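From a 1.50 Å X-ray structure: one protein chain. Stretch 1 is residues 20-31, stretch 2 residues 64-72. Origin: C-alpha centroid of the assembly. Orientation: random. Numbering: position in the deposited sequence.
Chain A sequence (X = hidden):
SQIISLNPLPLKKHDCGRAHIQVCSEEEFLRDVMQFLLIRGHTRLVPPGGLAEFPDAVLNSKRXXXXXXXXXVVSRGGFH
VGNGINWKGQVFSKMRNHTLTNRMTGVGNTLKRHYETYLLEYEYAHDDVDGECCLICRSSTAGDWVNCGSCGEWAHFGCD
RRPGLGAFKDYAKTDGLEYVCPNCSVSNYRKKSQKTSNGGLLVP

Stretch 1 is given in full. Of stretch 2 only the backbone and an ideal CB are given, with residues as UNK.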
# COMPACT_ATOMS: atom_id res chain seq x y z
N HIS A 20 -7.32 5.01 13.52
CA HIS A 20 -6.89 5.51 12.22
C HIS A 20 -5.62 4.80 11.75
O HIS A 20 -4.75 4.47 12.53
CB HIS A 20 -6.66 7.02 12.28
CG HIS A 20 -7.91 7.81 12.49
ND1 HIS A 20 -8.04 9.12 12.09
CD2 HIS A 20 -9.08 7.48 13.09
CE1 HIS A 20 -9.24 9.56 12.41
NE2 HIS A 20 -9.89 8.59 13.02
N ILE A 21 -5.48 4.65 10.45
CA ILE A 21 -4.45 3.76 9.90
C ILE A 21 -3.04 4.25 10.17
O ILE A 21 -2.12 3.44 10.23
CB ILE A 21 -4.67 3.52 8.35
CG1 ILE A 21 -3.91 2.28 7.85
CG2 ILE A 21 -4.35 4.81 7.58
CD1 ILE A 21 -4.32 1.00 8.55
N GLN A 22 -2.86 5.55 10.43
CA GLN A 22 -1.53 6.08 10.74
C GLN A 22 -0.98 5.62 12.09
O GLN A 22 0.22 5.61 12.29
CB GLN A 22 -1.51 7.62 10.71
CG GLN A 22 -1.86 8.21 9.35
CD GLN A 22 -3.34 8.56 9.21
OE1 GLN A 22 -4.22 7.96 9.84
NE2 GLN A 22 -3.62 9.57 8.37
N VAL A 23 -1.87 5.27 13.01
CA VAL A 23 -1.47 4.96 14.37
C VAL A 23 -2.01 3.56 14.81
O VAL A 23 -1.88 3.18 15.96
CB VAL A 23 -2.03 5.97 15.37
CG1 VAL A 23 -1.37 7.33 15.18
CG2 VAL A 23 -3.55 6.05 15.26
N CYS A 24 -2.62 2.82 13.90
CA CYS A 24 -3.22 1.53 14.26
C CYS A 24 -2.15 0.45 14.36
O CYS A 24 -1.30 0.35 13.46
CB CYS A 24 -4.25 1.18 13.21
SG CYS A 24 -5.23 -0.31 13.57
N SER A 25 -2.21 -0.38 15.42
CA SER A 25 -1.26 -1.46 15.56
C SER A 25 -1.66 -2.61 14.66
O SER A 25 -2.81 -2.71 14.22
CB SER A 25 -1.16 -1.95 17.00
OG SER A 25 -2.35 -2.65 17.37
N GLU A 26 -0.67 -3.44 14.37
CA GLU A 26 -0.90 -4.61 13.57
C GLU A 26 -1.94 -5.52 14.20
O GLU A 26 -2.81 -6.03 13.49
CB GLU A 26 0.41 -5.38 13.32
CG GLU A 26 0.13 -6.64 12.53
CD GLU A 26 1.37 -7.36 12.06
OE1 GLU A 26 1.26 -8.49 11.51
OE2 GLU A 26 2.47 -6.81 12.24
N GLU A 27 -1.89 -5.71 15.50
CA GLU A 27 -2.85 -6.65 16.10
C GLU A 27 -4.28 -6.09 16.03
O GLU A 27 -5.24 -6.83 15.67
CB GLU A 27 -2.45 -6.96 17.53
CG GLU A 27 -3.55 -7.67 18.29
CD GLU A 27 -2.99 -8.70 19.24
OE1 GLU A 27 -3.82 -9.27 19.98
OE2 GLU A 27 -1.74 -8.91 19.23
N GLU A 28 -4.47 -4.82 16.34
CA GLU A 28 -5.78 -4.21 16.23
C GLU A 28 -6.30 -4.28 14.79
O GLU A 28 -7.47 -4.59 14.56
CB GLU A 28 -5.75 -2.76 16.68
CG GLU A 28 -7.12 -2.13 16.63
CD GLU A 28 -7.19 -0.72 17.21
OE1 GLU A 28 -6.24 -0.29 17.90
OE2 GLU A 28 -8.22 -0.06 16.97
N PHE A 29 -5.44 -4.00 13.81
CA PHE A 29 -5.84 -4.12 12.41
C PHE A 29 -6.28 -5.54 12.06
O PHE A 29 -7.37 -5.72 11.49
CB PHE A 29 -4.68 -3.67 11.50
CG PHE A 29 -4.94 -3.91 10.08
CD1 PHE A 29 -5.72 -3.02 9.35
CD2 PHE A 29 -4.40 -5.02 9.44
CE1 PHE A 29 -6.02 -3.27 7.98
CE2 PHE A 29 -4.68 -5.24 8.04
CZ PHE A 29 -5.48 -4.36 7.35
N LEU A 30 -5.43 -6.53 12.36
CA LEU A 30 -5.73 -7.88 11.93
C LEU A 30 -7.00 -8.41 12.60
O LEU A 30 -7.80 -9.11 11.96
CB LEU A 30 -4.56 -8.81 12.23
CG LEU A 30 -3.33 -8.56 11.33
CD1 LEU A 30 -2.14 -9.41 11.83
CD2 LEU A 30 -3.63 -8.86 9.83
N ARG A 31 -7.22 -8.06 13.86
CA ARG A 31 -8.45 -8.49 14.51
C ARG A 31 -9.66 -7.85 13.86
O ARG A 31 -10.70 -8.51 13.69
CB ARG A 31 -8.37 -8.20 16.02
CG ARG A 31 -7.34 -9.09 16.71
CD ARG A 31 -7.46 -8.92 18.22
NE ARG A 31 -6.45 -9.72 18.90
CZ ARG A 31 -6.61 -11.01 19.20
NH1 ARG A 31 -7.72 -11.65 18.84
NH2 ARG A 31 -5.64 -11.69 19.81
N UNK A 64 1.61 -14.73 5.11
CA UNK A 64 1.35 -13.48 4.40
C UNK A 64 1.15 -12.28 5.34
O UNK A 64 0.32 -12.37 6.26
CB UNK A 64 0.11 -13.65 3.51
N UNK A 65 1.89 -11.19 5.10
CA UNK A 65 1.85 -9.97 5.93
C UNK A 65 0.79 -8.98 5.44
O UNK A 65 1.08 -8.04 4.64
CB UNK A 65 3.22 -9.29 5.94
N UNK A 66 -0.43 -9.19 5.88
CA UNK A 66 -1.57 -8.39 5.37
C UNK A 66 -1.51 -6.95 5.82
O UNK A 66 -2.00 -6.05 5.11
CB UNK A 66 -2.90 -9.00 5.82
N UNK A 67 -0.94 -6.69 7.01
CA UNK A 67 -0.88 -5.31 7.50
C UNK A 67 -0.04 -4.41 6.62
O UNK A 67 -0.49 -3.29 6.23
CB UNK A 67 -0.32 -5.28 8.93
N UNK A 68 1.15 -4.87 6.25
CA UNK A 68 1.98 -4.00 5.42
C UNK A 68 1.48 -3.99 3.99
O UNK A 68 1.59 -2.95 3.33
CB UNK A 68 3.44 -4.45 5.46
N UNK A 69 0.89 -5.10 3.50
CA UNK A 69 0.31 -5.11 2.15
C UNK A 69 -0.78 -4.02 2.10
O UNK A 69 -0.84 -3.19 1.14
CB UNK A 69 -0.26 -6.49 1.80
N UNK A 70 -1.65 -4.00 3.10
CA UNK A 70 -2.75 -3.02 3.15
C UNK A 70 -2.23 -1.60 3.23
O UNK A 70 -2.64 -0.76 2.44
CB UNK A 70 -3.66 -3.30 4.35
N UNK A 71 -1.27 -1.35 4.14
CA UNK A 71 -0.77 0.04 4.33
C UNK A 71 -0.13 0.56 3.04
O UNK A 71 -0.36 1.74 2.66
CB UNK A 71 0.24 0.10 5.47
N UNK A 72 0.62 -0.29 2.35
CA UNK A 72 1.31 0.20 1.17
C UNK A 72 0.33 0.49 0.03
O UNK A 72 0.52 1.44 -0.77
CB UNK A 72 2.36 -0.81 0.72

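Position 64 precedes the helix, with phi/psi of -57/128. Nothing of stretch 1 lies within 5.5 Å of its ideal CB, so this contact sets no preference. The residue is Leu-64, and it stays out of reach of stretch 1.

Position 65 comes right before helix 66-72, with phi/psi of -90/85. The backbone suggests an N-cap, where Asp, Ser, Thr or Asn would suit. The carboxylate of Glu-26 reaches this way, which might seem to disfavour an acid. The deposited residue is Asp-65. Its OD1 accepts from the backbone N of 68 at 3.1 Å, a capping bond. Asp-65 OD1 lies 4.4 Å from Glu-26 OE1, so like charges come close. Water 1 sits between them and donates to both, at 2.7 Å from Glu-26 OE1 and 2.7 Å from Asp-65 OD1. It thereby joins the two acids.

At position 66 CA-to-CB points sideways. The ideal CB is 4.1 Å from Leu-30 CD2 and 4.7 Å from Phe-29 CE2. An apolar residue such as Leu, Ile, Met or Ala would fit these neighbours. It is Leu-66. Its CB touches Leu-30 CD2 at 4.1 Å, while its O lies 4.1 Å from Phe-29 CE2.

Position 67 points toward stretch 1. Its ideal CB is 3.9 Å from Glu-26 CG and 4.1 Å from Phe-29 CD2. Beyond it the start of helix 26-31 and the backbone of Cys-24 and Ser-25 leave room for a long side chain. Leu, Met or an aromatic residue would suit. The choice is Phe-67, the residue of stretch 2 most covered by this contact. Chi1 is t. One ring face receives Glu-26: its CA is 3.8 Å from the Phe-67 ring centroid and nearly on the ring normal, a CH-pi contact. Cys-24 O meets the ring edge, 3.3 Å from Phe-67 CZ. Phe-29 CD2 approaches Phe-67 CD1 obliquely at 3.5 Å. The backbone N of Phe-67 also donates to water 1 at 3.0 Å.

Position 68 points away, so a polar residue is easily accommodated. It is Asn-68. Its ND2 donates to Asp-65 OD2 at 2.7 Å, reinforcing the helix start.

Position 69 has nothing of stretch 1 near its CB. Many residues would do. Leu-69 makes no contact here.

Position 70 points toward Phe-29, with its ideal CB 3.7 Å from Phe-29 CZ. Ile-21 CD1 lies farther along. A large apolar or aromatic side chain would bridge them. Tyr-70 does so. Phe-29 CE1 lies over one ring face, 3.4 Å from Tyr-70 CD2, and Ile-21 CD1 meets the edge, 3.9 Å from Tyr-70 CE2. The hydroxyl bonds elsewhere in the structure.

Position 71 points sideways, its ideal CB 5.3 Å from Ile-21 CG1. A long side chain with an aliphatic stem, such as Lys, Arg or Met, could brush it. Arg-71 CG reaches Ile-21 CG1 at 4.3 Å, and Arg-71 NH2 donates to Asn-68 OD1 at 2.7 Å.

Position 72 is out of reach. Glu-72 is bonded elsewhere in the structure.

Stretch 2 64-72: LDLFNLYRE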
# COMPACT_ATOMS: atom_id res chain seq x y z
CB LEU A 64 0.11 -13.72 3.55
CG LEU A 64 -0.35 -12.51 2.75
CD1 LEU A 64 0.67 -12.18 1.68
CD2 LEU A 64 -1.71 -12.85 2.17
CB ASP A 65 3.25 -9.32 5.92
CG ASP A 65 3.34 -8.01 6.68
OD1 ASP A 65 2.36 -7.57 7.33
OD2 ASP A 65 4.45 -7.42 6.63
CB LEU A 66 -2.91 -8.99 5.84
CG LEU A 66 -3.28 -10.30 5.24
CD1 LEU A 66 -4.45 -10.86 6.05
CD2 LEU A 66 -3.74 -10.05 3.82
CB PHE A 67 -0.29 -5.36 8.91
CG PHE A 67 -0.26 -4.04 9.62
CD1 PHE A 67 -1.39 -3.23 9.72
CD2 PHE A 67 0.91 -3.62 10.22
CE1 PHE A 67 -1.34 -2.03 10.44
CE2 PHE A 67 0.94 -2.41 10.93
CZ PHE A 67 -0.19 -1.66 11.06
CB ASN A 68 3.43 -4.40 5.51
CG ASN A 68 4.03 -3.96 6.84
OD1 ASN A 68 4.00 -2.74 7.13
ND2 ASN A 68 4.49 -4.88 7.66
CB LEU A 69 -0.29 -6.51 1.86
CG LEU A 69 -1.19 -6.63 0.62
CD1 LEU A 69 -0.37 -6.21 -0.59
CD2 LEU A 69 -1.67 -8.10 0.44
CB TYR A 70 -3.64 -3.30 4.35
CG TYR A 70 -4.87 -2.40 4.38
CD1 TYR A 70 -5.94 -2.62 3.50
CD2 TYR A 70 -4.98 -1.40 5.35
CE1 TYR A 70 -7.06 -1.84 3.57
CE2 TYR A 70 -6.13 -0.59 5.43
CZ TYR A 70 -7.18 -0.86 4.56
OH TYR A 70 -8.32 -0.08 4.63
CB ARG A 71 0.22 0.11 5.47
CG ARG A 71 -0.50 -0.12 6.80
CD ARG A 71 0.28 0.27 8.01
NE ARG A 71 1.51 -0.46 8.10
CZ ARG A 71 2.42 -0.23 9.05
NH1 ARG A 71 2.20 0.73 9.95
NH2 ARG A 71 3.54 -0.95 9.11
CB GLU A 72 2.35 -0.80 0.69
CG GLU A 72 3.54 -0.93 1.66
CD GLU A 72 4.17 0.42 2.07
OE1 GLU A 72 4.32 1.32 1.21
OE2 GLU A 72 4.56 0.61 3.27
O HOH W 1 0.38 -8.55 8.93
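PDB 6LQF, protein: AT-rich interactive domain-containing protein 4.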